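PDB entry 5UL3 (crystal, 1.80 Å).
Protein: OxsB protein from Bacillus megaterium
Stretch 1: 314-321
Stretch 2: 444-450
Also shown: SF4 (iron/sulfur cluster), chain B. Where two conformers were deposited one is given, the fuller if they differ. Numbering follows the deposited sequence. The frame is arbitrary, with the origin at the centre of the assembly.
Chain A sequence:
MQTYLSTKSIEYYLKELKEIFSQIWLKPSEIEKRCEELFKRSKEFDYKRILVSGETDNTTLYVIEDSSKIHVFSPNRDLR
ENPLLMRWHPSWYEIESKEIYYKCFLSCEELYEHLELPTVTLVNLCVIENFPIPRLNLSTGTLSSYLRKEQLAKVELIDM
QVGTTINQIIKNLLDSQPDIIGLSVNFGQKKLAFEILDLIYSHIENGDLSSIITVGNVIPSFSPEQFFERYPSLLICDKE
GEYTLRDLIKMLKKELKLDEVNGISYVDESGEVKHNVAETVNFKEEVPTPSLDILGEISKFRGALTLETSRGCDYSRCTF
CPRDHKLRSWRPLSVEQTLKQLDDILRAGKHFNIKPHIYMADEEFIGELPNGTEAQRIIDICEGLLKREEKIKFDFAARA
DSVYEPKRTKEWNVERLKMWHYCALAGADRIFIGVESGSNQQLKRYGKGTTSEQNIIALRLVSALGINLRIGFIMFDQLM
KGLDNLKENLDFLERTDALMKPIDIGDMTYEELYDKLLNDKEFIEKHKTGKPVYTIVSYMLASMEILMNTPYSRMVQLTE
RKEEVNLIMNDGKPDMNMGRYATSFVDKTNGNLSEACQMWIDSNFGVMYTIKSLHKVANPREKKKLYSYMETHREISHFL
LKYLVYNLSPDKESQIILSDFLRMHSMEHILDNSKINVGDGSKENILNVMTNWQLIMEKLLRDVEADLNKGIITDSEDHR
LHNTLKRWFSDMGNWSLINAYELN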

ATOM      1  N   ASP A 314      -0.471 -16.098  -0.114  0.50 24.47           N
ATOM      2  CA  ASP A 314      -0.523 -17.549   0.038  0.50 26.27           C
ATOM      3  C   ASP A 314       0.812 -18.119   0.494  0.50 28.14           C
ATOM      4  O   ASP A 314       0.841 -19.234   1.028  0.50 26.88           O
ATOM      5  N   TYR A 315       1.907 -17.368   0.321  1.00 24.28           N
ATOM      6  CA  TYR A 315       3.217 -17.825   0.788  1.00 22.67           C
ATOM      7  C   TYR A 315       3.369 -17.604   2.290  1.00 31.25           C
ATOM      8  O   TYR A 315       3.494 -18.563   3.061  1.00 27.26           O
ATOM      9  N   SER A 316       3.394 -16.334   2.715  1.00 26.22           N
ATOM     10  CA  SER A 316       3.273 -15.934   4.118  1.00 24.96           C
ATOM     11  C   SER A 316       4.424 -16.439   4.989  1.00 28.01           C
ATOM     12  O   SER A 316       4.296 -16.483   6.213  1.00 28.23           O
ATOM     13  N   ARG A 317       5.570 -16.781   4.397  1.00 28.16           N
ATOM     14  CA  ARG A 317       6.670 -17.383   5.136  1.00 26.69           C
ATOM     15  C   ARG A 317       7.886 -16.495   5.305  1.00 31.39           C
ATOM     16  O   ARG A 317       8.851 -16.918   5.962  1.00 28.30           O
ATOM     17  N   CYS A 318       7.899 -15.306   4.712  1.00 28.12           N
ATOM     18  CA  CYS A 318       9.047 -14.419   4.878  1.00 26.34           C
ATOM     19  C   CYS A 318       9.165 -14.013   6.342  1.00 29.13           C
ATOM     20  O   CYS A 318       8.177 -13.633   6.974  1.00 28.19           O
ATOM     21  N   THR A 319      10.371 -14.135   6.902  1.00 26.87           N
ATOM     22  CA  THR A 319      10.480 -14.077   8.352  1.00 25.60           C
ATOM     23  C   THR A 319      10.327 -12.674   8.904  1.00 25.94           C
ATOM     24  O   THR A 319      10.088 -12.526  10.106  1.00 29.75           O
ATOM     25  N   PHE A 320      10.489 -11.648   8.064  1.00 24.71           N
ATOM     26  CA  PHE A 320      10.348 -10.256   8.457  1.00 25.19           C
ATOM     27  C   PHE A 320       8.940  -9.706   8.219  1.00 25.10           C
ATOM     28  O   PHE A 320       8.683  -8.539   8.523  1.00 26.69           O
ATOM     29  N   CYS A 321       8.032 -10.504   7.677  1.00 26.86           N
ATOM     30  CA  CYS A 321       6.714 -10.022   7.267  1.00 24.21           C
ATOM     31  C   CYS A 321       5.644 -10.605   8.188  1.00 22.55           C
ATOM     32  O   CYS A 321       5.274 -11.779   8.041  1.00 22.53           O
ATOM     33  N   LYS A 444      17.745 -17.313   3.122  1.00 25.82           N
ATOM     34  CA  LYS A 444      17.149 -18.321   3.984  1.00 27.93           C
ATOM     35  C   LYS A 444      16.777 -17.738   5.350  1.00 21.91           C
ATOM     36  O   LYS A 444      15.722 -18.085   5.903  1.00 28.67           O
ATOM     37  N   ARG A 445      17.633 -16.880   5.923  1.00 24.19           N
ATOM     38  CA  ARG A 445      17.276 -16.202   7.169  1.00 27.08           C
ATOM     39  C   ARG A 445      16.029 -15.347   6.979  1.00 29.28           C
ATOM     40  O   ARG A 445      15.244 -15.175   7.916  1.00 26.04           O
ATOM     41  N   TYR A 446      15.845 -14.809   5.776  1.00 24.59           N
ATOM     42  CA  TYR A 446      14.665 -14.020   5.424  1.00 25.22           C
ATOM     43  C   TYR A 446      13.452 -14.885   5.092  1.00 28.03           C
ATOM     44  O   TYR A 446      12.358 -14.343   4.883  1.00 27.58           O
ATOM     45  N   GLY A 447      13.607 -16.208   5.057  1.00 27.97           N
ATOM     46  CA  GLY A 447      12.509 -17.091   4.713  1.00 30.76           C
ATOM     47  C   GLY A 447      11.955 -16.886   3.320  1.00 25.93           C
ATOM     48  O   GLY A 447      10.786 -17.214   3.077  1.00 29.45           O
ATOM     49  N   LYS A 448      12.775 -16.385   2.389  1.00 29.86           N
ATOM     50  CA  LYS A 448      12.292 -16.026   1.057  0.50 33.43           C
ATOM     51  C   LYS A 448      12.092 -17.233   0.153  1.00 32.65           C
ATOM     52  O   LYS A 448      11.298 -17.159  -0.793  1.00 34.29           O
ATOM     53  N   GLY A 449      12.788 -18.343   0.413  1.00 31.24           N
ATOM     54  CA  GLY A 449      12.620 -19.537  -0.393  1.00 33.27           C
ATOM     55  C   GLY A 449      13.301 -19.499  -1.746  1.00 39.44           C
ATOM     56  O   GLY A 449      13.185 -20.466  -2.510  1.00 39.22           O
ATOM     57  N   THR A 450      14.024 -18.434  -2.057  1.00 28.08           N
ATOM     58  CA  THR A 450      14.633 -18.207  -3.356  1.00 27.79           C
ATOM     59  C   THR A 450      16.150 -18.320  -3.276  1.00 29.89           C
ATOM     60  O   THR A 450      16.758 -18.324  -2.195  1.00 32.52           O
TER

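The loop 314-321 carries two ligands of the iron-sulfur cluster, and it rests against the end of a helix near G447 and the turn that follows it. The join is made largely by satisfying carbonyl groups that the helix end leaves without partners. At G447 the chain turns to positive phi in a Schellman motif, G447 N bonding back to K444 O at 3.0 Å, while the carbonyls of R445, Y446 and G447 accept donors from the cluster loop.

T319 supplies two of these donors. Its CA-to-CB bond points toward the second stretch, and with chi1 in the p well T319 OG1 gives a hydrogen bond to R445 O at 2.7 Å; the backbone T319 N gives another to Y446 O at 2.8 Å, nearly straight at 163°. Threonine suits the site: a short branched side chain places a hydroxyl on R445 O while its methyl, T319 CG2, packs 3.7 Å from G447 N, against a residue with no side chain of its own. Y446 O receives a further CA-H contact from C318 CA, at 3.3 Å.

Y315, also directed toward the partner, is a t rotamer whose long ring carries OH to G447 O, to which it donates a hydrogen bond of 2.7 Å, the acceptor lying at the ring edge. Y315 OH is also 3.4 Å from G449 N, but the angle is too poor for a bond. Two glycines leave room here: a CB on G447 would fall 2.5 Å from R317 O and 2.8 Å from T319 CG2, and one on G449 would fall 2.7 Å from Y315 OH. Both have positive phi, which itself favours glycine.

F320 (chi1 p) starts sideways, but its ring comes nearer. It turns an edge to the face of the Y446 ring, centroids 5.8 Å apart and planes at 78°, and F320 CE2 lies 4.0 Å from Y446 CB. The aliphatic part of K448 meets the F320 edge, with K448 CD 3.8 Å from F320 CE2. K448 leaves its backbone pointing away, yet three successive m torsions fold it back until K448 NZ is 3.6 Å from C318 SG; its amine is hydrogen-bonded elsewhere in the structure.

The cluster borders this packing. C318 SG (chi1 m) binds FE1 at 2.2 Å and C321 SG (chi1 t) binds FE3, the two cysteines spanning a type I turn closed by C321 N to C318 O at 3.2 Å. F320 CE1 approaches sulfide S4 at 3.9 Å. R317 leads its guanidinium away from the contact; R317 NH1 makes a weak bond to Y315 O at 3.1 Å. R317 NH1 and NH2, the R445 guanidinium nitrogens and Y446 OH are hydrogen-bonded elsewhere in the structure.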

ATOM      1  CB  ASP A 314      -0.976 -18.214  -1.264  0.50 30.92           C
ATOM      2  CG  ASP A 314      -0.236 -17.704  -2.477  0.50 32.31           C
ATOM      3  OD1 ASP A 314       1.010 -17.773  -2.508  0.50 36.84           O
ATOM      4  OD2 ASP A 314      -0.916 -17.253  -3.421  0.50 43.10           O
ATOM      5  CB  TYR A 315       4.330 -17.109   0.022  1.00 22.00           C
ATOM      6  CG  TYR A 315       5.713 -17.582   0.383  1.00 24.80           C
ATOM      7  CD1 TYR A 315       6.109 -18.897   0.124  1.00 28.16           C
ATOM      8  CD2 TYR A 315       6.637 -16.713   0.954  1.00 27.58           C
ATOM      9  CE1 TYR A 315       7.402 -19.331   0.444  1.00 28.03           C
ATOM     10  CE2 TYR A 315       7.941 -17.158   1.279  1.00 23.45           C
ATOM     11  CZ  TYR A 315       8.296 -18.459   1.022  1.00 28.26           C
ATOM     12  OH  TYR A 315       9.584 -18.863   1.358  1.00 29.54           O
ATOM     13  CB  SER A 316       1.927 -16.386   4.705  1.00 28.27           C
ATOM     14  OG  SER A 316       0.871 -15.492   4.382  1.00 27.19           O
ATOM     15  CB  ARG A 317       7.101 -18.677   4.456  1.00 28.73           C
ATOM     16  CG  ARG A 317       6.100 -19.771   4.629  1.00 28.47           C
ATOM     17  CD  ARG A 317       6.573 -20.960   3.827  1.00 33.78           C
ATOM     18  NE  ARG A 317       5.817 -22.180   4.065  1.00 28.68           N
ATOM     19  CZ  ARG A 317       4.625 -22.452   3.540  1.00 37.75           C
ATOM     20  NH1 ARG A 317       3.979 -21.567   2.776  1.00 36.09           N
ATOM     21  NH2 ARG A 317       4.063 -23.618   3.801  1.00 37.05           N
ATOM     22  CB  CYS A 318       8.907 -13.192   3.971  1.00 24.66           C
ATOM     23  SG  CYS A 318       8.696 -13.684   2.248  1.00 24.58           S
ATOM     24  CB  THR A 319      11.814 -14.657   8.807  1.00 21.15           C
ATOM     25  OG1 THR A 319      12.878 -13.874   8.244  1.00 24.95           O
ATOM     26  CG2 THR A 319      11.914 -16.104   8.326  1.00 25.24           C
ATOM     27  CB  PHE A 320      11.358  -9.400   7.674  1.00 26.20           C
ATOM     28  CG  PHE A 320      11.209  -9.538   6.183  1.00 28.47           C
ATOM     29  CD1 PHE A 320      10.280  -8.768   5.483  1.00 29.06           C
ATOM     30  CD2 PHE A 320      11.954 -10.485   5.479  1.00 26.82           C
ATOM     31  CE1 PHE A 320      10.108  -8.913   4.118  1.00 25.54           C
ATOM     32  CE2 PHE A 320      11.790 -10.643   4.121  1.00 29.55           C
ATOM     33  CZ  PHE A 320      10.861  -9.854   3.427  1.00 32.65           C
ATOM     34  CB  CYS A 321       6.464 -10.431   5.809  1.00 22.02           C
ATOM     35  SG  CYS A 321       4.926  -9.782   5.041  1.00 24.22           S
ATOM     36  CB  LYS A 444      18.112 -19.512   4.118  1.00 28.42           C
ATOM     37  CG  LYS A 444      17.493 -20.725   4.770  1.00 44.91           C
ATOM     38  CD  LYS A 444      18.495 -21.872   4.784  1.00 53.50           C
ATOM     39  CE  LYS A 444      18.384 -22.703   6.052  1.00 58.38           C
ATOM     40  NZ  LYS A 444      19.612 -23.525   6.255  1.00 53.18           N
ATOM     41  CB  ARG A 445      18.404 -15.295   7.655  1.00 27.68           C
ATOM     42  CG  ARG A 445      19.648 -15.995   8.196  1.00 28.10           C
ATOM     43  CD  ARG A 445      20.422 -15.030   9.080  1.00 26.70           C
ATOM     44  NE  ARG A 445      20.961 -13.855   8.378  1.00 30.20           N
ATOM     45  CZ  ARG A 445      22.000 -13.881   7.548  1.00 30.91           C
ATOM     46  NH1 ARG A 445      22.635 -15.025   7.279  1.00 29.19           N
ATOM     47  NH2 ARG A 445      22.415 -12.758   6.985  1.00 29.23           N
ATOM     48  CB  TYR A 446      15.004 -13.103   4.237  1.00 25.80           C
ATOM     49  CG  TYR A 446      15.915 -11.935   4.566  1.00 31.54           C
ATOM     50  CD1 TYR A 446      16.350 -11.690   5.869  1.00 22.69           C
ATOM     51  CD2 TYR A 446      16.316 -11.051   3.569  1.00 26.57           C
ATOM     52  CE1 TYR A 446      17.171 -10.614   6.157  1.00 23.17           C
ATOM     53  CE2 TYR A 446      17.148  -9.987   3.841  1.00 24.29           C
ATOM     54  CZ  TYR A 446      17.561  -9.754   5.134  1.00 21.33           C
ATOM     55  OH  TYR A 446      18.364  -8.672   5.390  1.00 26.53           O
ATOM     56  CB  LYS A 448      13.258 -15.042   0.377  0.50 30.01           C
ATOM     57  CG  LYS A 448      13.378 -13.666   1.027  0.50 30.77           C
ATOM     58  CD  LYS A 448      12.044 -12.910   1.041  0.50 31.62           C
ATOM     59  CE  LYS A 448      11.451 -12.759  -0.348  0.50 33.20           C
ATOM     60  NZ  LYS A 448      10.317 -11.781  -0.336  0.50 29.78           N
ATOM     61  CB  THR A 450      14.240 -16.814  -3.879  1.00 28.71           C
ATOM     62  OG1 THR A 450      14.568 -15.846  -2.877  1.00 27.57           O
ATOM     63  CG2 THR A 450      12.757 -16.739  -4.186  1.00 29.15           C
TER
HETATM   64 FE1  SF4 B 801       6.805 -12.531   1.877  1.00 25.09          FE
HETATM   65 FE2  SF4 B 801       5.701 -10.609   0.308  1.00 28.02          FE
HETATM   66 FE3  SF4 B 801       5.108 -10.781   3.029  1.00 24.45          FE
HETATM   67 FE4  SF4 B 801       4.127 -12.661   1.305  1.00 25.09          FE
HETATM   68  S1  SF4 B 801       3.616 -10.412   1.323  1.00 26.02           S
HETATM   69  S2  SF4 B 801       5.105 -13.067   3.345  1.00 24.20           S
HETATM   70  S3  SF4 B 801       5.898 -12.855  -0.151  1.00 29.79           S
HETATM   71  S4  SF4 B 801       7.144 -10.292   2.056  1.00 27.30           S